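Local coordinates for protein phosphoglycerate dehydrogenase (Lactobacillus plantarum, PDB 3EVT) that probably oxidises 3-phosphoglycerate to 3-phosphohydroxypyruvate with NAD, as a member of the D-isomer specific 2-hydroxyacid dehydrogenase family, at residues 26-29 and 30-34; 290-293 and 294-298. All blocks are in the same frame, centred on the assembly; numbering follows the deposited sequence.

Contact 1: residues 26-29 and 30-34; sequences TFKD and AAAVT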
# COMPACT_ATOMS: atom_id res chain seq x y z
N THR A 26 -3.68 -2.54 33.42
CA THR A 26 -2.42 -2.89 34.05
C THR A 26 -1.64 -3.85 33.16
O THR A 26 -2.13 -4.93 32.81
CB THR A 26 -2.64 -3.63 35.40
OG1 THR A 26 -3.59 -2.92 36.18
CG2 THR A 26 -1.35 -3.66 36.17
N PHE A 27 -0.41 -3.45 32.84
CA PHE A 27 0.51 -4.30 32.10
C PHE A 27 1.47 -4.98 33.08
O PHE A 27 2.49 -4.44 33.48
CB PHE A 27 1.17 -3.46 30.99
CG PHE A 27 0.16 -2.86 30.07
CD1 PHE A 27 -0.30 -3.60 28.96
CD2 PHE A 27 -0.46 -1.64 30.38
CE1 PHE A 27 -1.30 -3.11 28.13
CE2 PHE A 27 -1.46 -1.13 29.55
CZ PHE A 27 -1.88 -1.86 28.41
N LYS A 28 1.11 -6.18 33.51
CA LYS A 28 1.87 -6.80 34.60
C LYS A 28 2.99 -7.79 34.20
O LYS A 28 2.73 -8.88 33.69
CB LYS A 28 0.93 -7.48 35.62
CG LYS A 28 1.64 -7.71 36.97
CD LYS A 28 0.69 -7.93 38.15
CE LYS A 28 1.35 -7.48 39.48
NZ LYS A 28 1.18 -8.45 40.61
N ASP A 29 4.23 -7.40 34.48
CA ASP A 29 5.37 -8.31 34.38
C ASP A 29 5.05 -9.69 34.98
O ASP A 29 4.60 -9.79 36.12
CB ASP A 29 6.57 -7.66 35.10
CG ASP A 29 7.91 -8.32 34.75
OD1 ASP A 29 7.94 -9.50 34.31
OD2 ASP A 29 8.95 -7.64 34.95
N ALA A 30 5.29 -10.76 34.23
CA ALA A 30 4.96 -12.10 34.73
C ALA A 30 5.69 -12.54 36.01
O ALA A 30 5.29 -13.49 36.66
CB ALA A 30 5.18 -13.12 33.65
N ALA A 31 6.79 -11.86 36.34
CA ALA A 31 7.53 -12.17 37.56
C ALA A 31 6.72 -11.74 38.79
O ALA A 31 6.66 -12.45 39.80
CB ALA A 31 8.91 -11.46 37.54
N ALA A 32 6.11 -10.57 38.69
CA ALA A 32 5.43 -9.98 39.83
C ALA A 32 3.96 -10.39 39.94
O ALA A 32 3.24 -9.90 40.82
CB ALA A 32 5.55 -8.46 39.75
N VAL A 33 3.49 -11.27 39.06
CA VAL A 33 2.08 -11.69 39.16
C VAL A 33 1.85 -12.52 40.43
O VAL A 33 2.79 -12.88 41.13
CB VAL A 33 1.61 -12.46 37.90
CG1 VAL A 33 2.66 -13.41 37.47
CG2 VAL A 33 0.30 -13.21 38.18
N THR A 34 0.59 -12.80 40.75
CA THR A 34 0.29 -13.55 41.97
C THR A 34 -1.05 -14.17 41.71
O THR A 34 -1.73 -13.75 40.79
CB THR A 34 0.04 -12.65 43.16
OG1 THR A 34 -1.37 -12.64 43.40
CG2 THR A 34 0.53 -11.24 42.92

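Contact 2: residues 290-293 and 294-298; sequences PIFA and ANFAQ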
# COMPACT_ATOMS: atom_id res chain seq x y z
N PRO A 290 4.97 -4.27 17.58
CA PRO A 290 3.88 -3.62 16.82
C PRO A 290 2.73 -4.58 16.46
O PRO A 290 1.58 -4.13 16.34
CB PRO A 290 4.57 -3.18 15.53
CG PRO A 290 6.01 -2.99 15.90
CD PRO A 290 6.29 -4.07 16.94
N ILE A 291 3.05 -5.87 16.28
CA ILE A 291 2.01 -6.88 16.05
C ILE A 291 1.03 -6.96 17.24
O ILE A 291 -0.17 -6.80 17.06
CB ILE A 291 2.54 -8.28 15.63
CG1 ILE A 291 3.22 -8.20 14.26
CG2 ILE A 291 1.38 -9.31 15.52
CD1 ILE A 291 4.06 -9.48 13.87
N PHE A 292 1.55 -7.17 18.43
CA PHE A 292 0.77 -7.08 19.68
C PHE A 292 0.05 -5.72 19.88
O PHE A 292 -1.13 -5.70 20.12
CB PHE A 292 1.66 -7.32 20.91
CG PHE A 292 0.90 -7.22 22.19
CD1 PHE A 292 -0.15 -8.12 22.44
CD2 PHE A 292 1.16 -6.21 23.09
CE1 PHE A 292 -0.90 -8.01 23.59
CE2 PHE A 292 0.42 -6.08 24.24
CZ PHE A 292 -0.60 -6.97 24.50
N ALA A 293 0.77 -4.62 19.76
CA ALA A 293 0.19 -3.28 19.89
C ALA A 293 -1.04 -3.08 18.98
O ALA A 293 -2.10 -2.58 19.42
CB ALA A 293 1.28 -2.18 19.61
N ALA A 294 -0.93 -3.54 17.73
CA ALA A 294 -2.08 -3.45 16.78
C ALA A 294 -3.21 -4.39 17.13
O ALA A 294 -4.37 -3.97 17.16
CB ALA A 294 -1.62 -3.69 15.34
N ASN A 295 -2.91 -5.66 17.42
CA ASN A 295 -3.96 -6.59 17.85
C ASN A 295 -4.64 -6.20 19.17
O ASN A 295 -5.86 -6.38 19.33
CB ASN A 295 -3.43 -8.01 17.95
CG ASN A 295 -3.35 -8.72 16.59
OD1 ASN A 295 -4.16 -8.45 15.70
ND2 ASN A 295 -2.41 -9.64 16.45
N PHE A 296 -3.87 -5.64 20.10
CA PHE A 296 -4.43 -5.17 21.35
C PHE A 296 -5.31 -3.91 21.16
O PHE A 296 -6.36 -3.81 21.77
CB PHE A 296 -3.31 -4.94 22.37
CG PHE A 296 -3.78 -4.44 23.74
CD1 PHE A 296 -4.39 -5.29 24.64
CD2 PHE A 296 -3.52 -3.13 24.14
CE1 PHE A 296 -4.80 -4.83 25.92
CE2 PHE A 296 -3.93 -2.66 25.38
CZ PHE A 296 -4.56 -3.51 26.29
N ALA A 297 -4.91 -2.95 20.33
CA ALA A 297 -5.74 -1.78 20.09
C ALA A 297 -7.13 -2.13 19.55
O ALA A 297 -8.14 -1.56 19.96
CB ALA A 297 -5.01 -0.74 19.18
N GLN A 298 -7.16 -3.14 18.68
CA GLN A 298 -8.35 -3.58 18.01
C GLN A 298 -9.17 -4.42 18.98
O GLN A 298 -10.39 -4.24 19.08
CB GLN A 298 -7.95 -4.39 16.79
CG GLN A 298 -9.07 -4.89 15.92
CD GLN A 298 -10.03 -3.79 15.50
OE1 GLN A 298 -9.67 -2.61 15.40
NE2 GLN A 298 -11.27 -4.18 15.30

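Contact 1: residues 26-29 and 30-34
Lys28 reaches forward from the end of strand 26-29 and places its ammonium group on the backbone of the loop that follows. The polar contacts come in two sets. In the first, Lys28 NZ gives a hydrogen bond to Ala32 O, short at 2.5 Å; the C=O...N angle is 130° and the nitrogen stands above the carbonyl plane, not on a lone pair. The torsions account for this reach: CG lies anti to the backbone N (chi1 -161°), the next two bonds stay extended, and a bend at chi4 brings NZ over the carbonyl. NZ also forms a salt bridge with Asp37, so it joins two points of the loop.

The second set belongs to the type I beta turn from Asp29 to Ala32, where Ala32 N makes a weak, bent bond of 3.1 Å to Asp29 O. The Asp29 carboxylate, with CG anti to the backbone N, brings OD1 near Ala31 N, whose weak bond to it, long at 3.3 Å but nearly straight at 177°, closes an Asx turn inside the beta turn.

The apolar touch is slight, Lys28 CE to Ala32 CB at 4.3 Å. The lysine end otherwise lies against polar backbone, CE 3.4 Å from Ala32 O, and beside the Thr34 methyl group. Beyond the two segments, Ala30 touches Leu5 of strand 3-6 and His48, while Val33 rests on Tyr38.

A methionine in place of Lys28 would probably leave Ala32 O and the Asp37 carboxylate without their cationic mate, and the loop less firmly tied to the strand. The chemistry is thus that of a strand exit at the protein surface, an edge strand turned into its loop by one weak backbone bond, the Asp29 carboxylate and one lysine, whose positive charge is probably stabilised by the oxygens it meets.

Contact 2: residues 290-293 and 294-298
Pro290 O takes the amide of Ala294 at 2.9 Å, the first of four successive i to i+4 bonds joining the two segments. Helix 284-302 is kinked at Pro290, whose ring nitrogen has no hydrogen for the preceding turn. Gly137 of the second subunit packs on this proline.

Ile291 O accepts Asn295 N at 3.0 Å in a nearly straight bond (172°), and the side chains lie alongside, Ile291 CG2 3.9 Å from Asn295 ND2. Asn295 is hydrogen-bonded beyond the segments, OD1 to the backbone N of Val306 and Arg307, ND2 to OE1 of Gln66.

Phe292 O holds Phe296 N at 2.7 Å. With CG anti to the backbone N in both phenylalanines, the rings point the same way; Phe296 CB sits over one face of the Phe292 ring, 4.2 Å from its centroid, a CH-pi contact. The ring planes, 25° apart, are slid (centroids 5.6 Å apart) and barely overlap. Phe292 also stacks with Tyr45; Phe296 meets Tyr22 and Trp25 edge-to-face.

Ala293 O closes the series on Ala297 N at 3.0 Å. The contact is mainly apolar, aromatic rings against strands 3-6 and 64-66, with one buried amide whose hydrogen bonds are met by the surrounding chain.

How the contacts relate
Contact 1 and contact 2 lie far apart in sequence, with centres about 19 Å apart, yet both belong to the part of the chain built on the five-stranded parallel sheet. They meet directly where Phe27 CZ of strand 26-29 packs 3.7 Å from Phe296 CE2 of helix 284-302. Val4 of strand 3-6 touches both Phe27 and the two phenylalanines of contact 2, and Tyr22 likewise touches Phe27 and Phe296. Contact 1 is peripheral, about 33 Å from the chain centre, and contact 2 is nearer, at about 17 Å. The GxGxxG-like glycines Gly144, Gly146 and Gly149, probably part of the NAD site, follow strand 139-143 of the other, seven-stranded sheet.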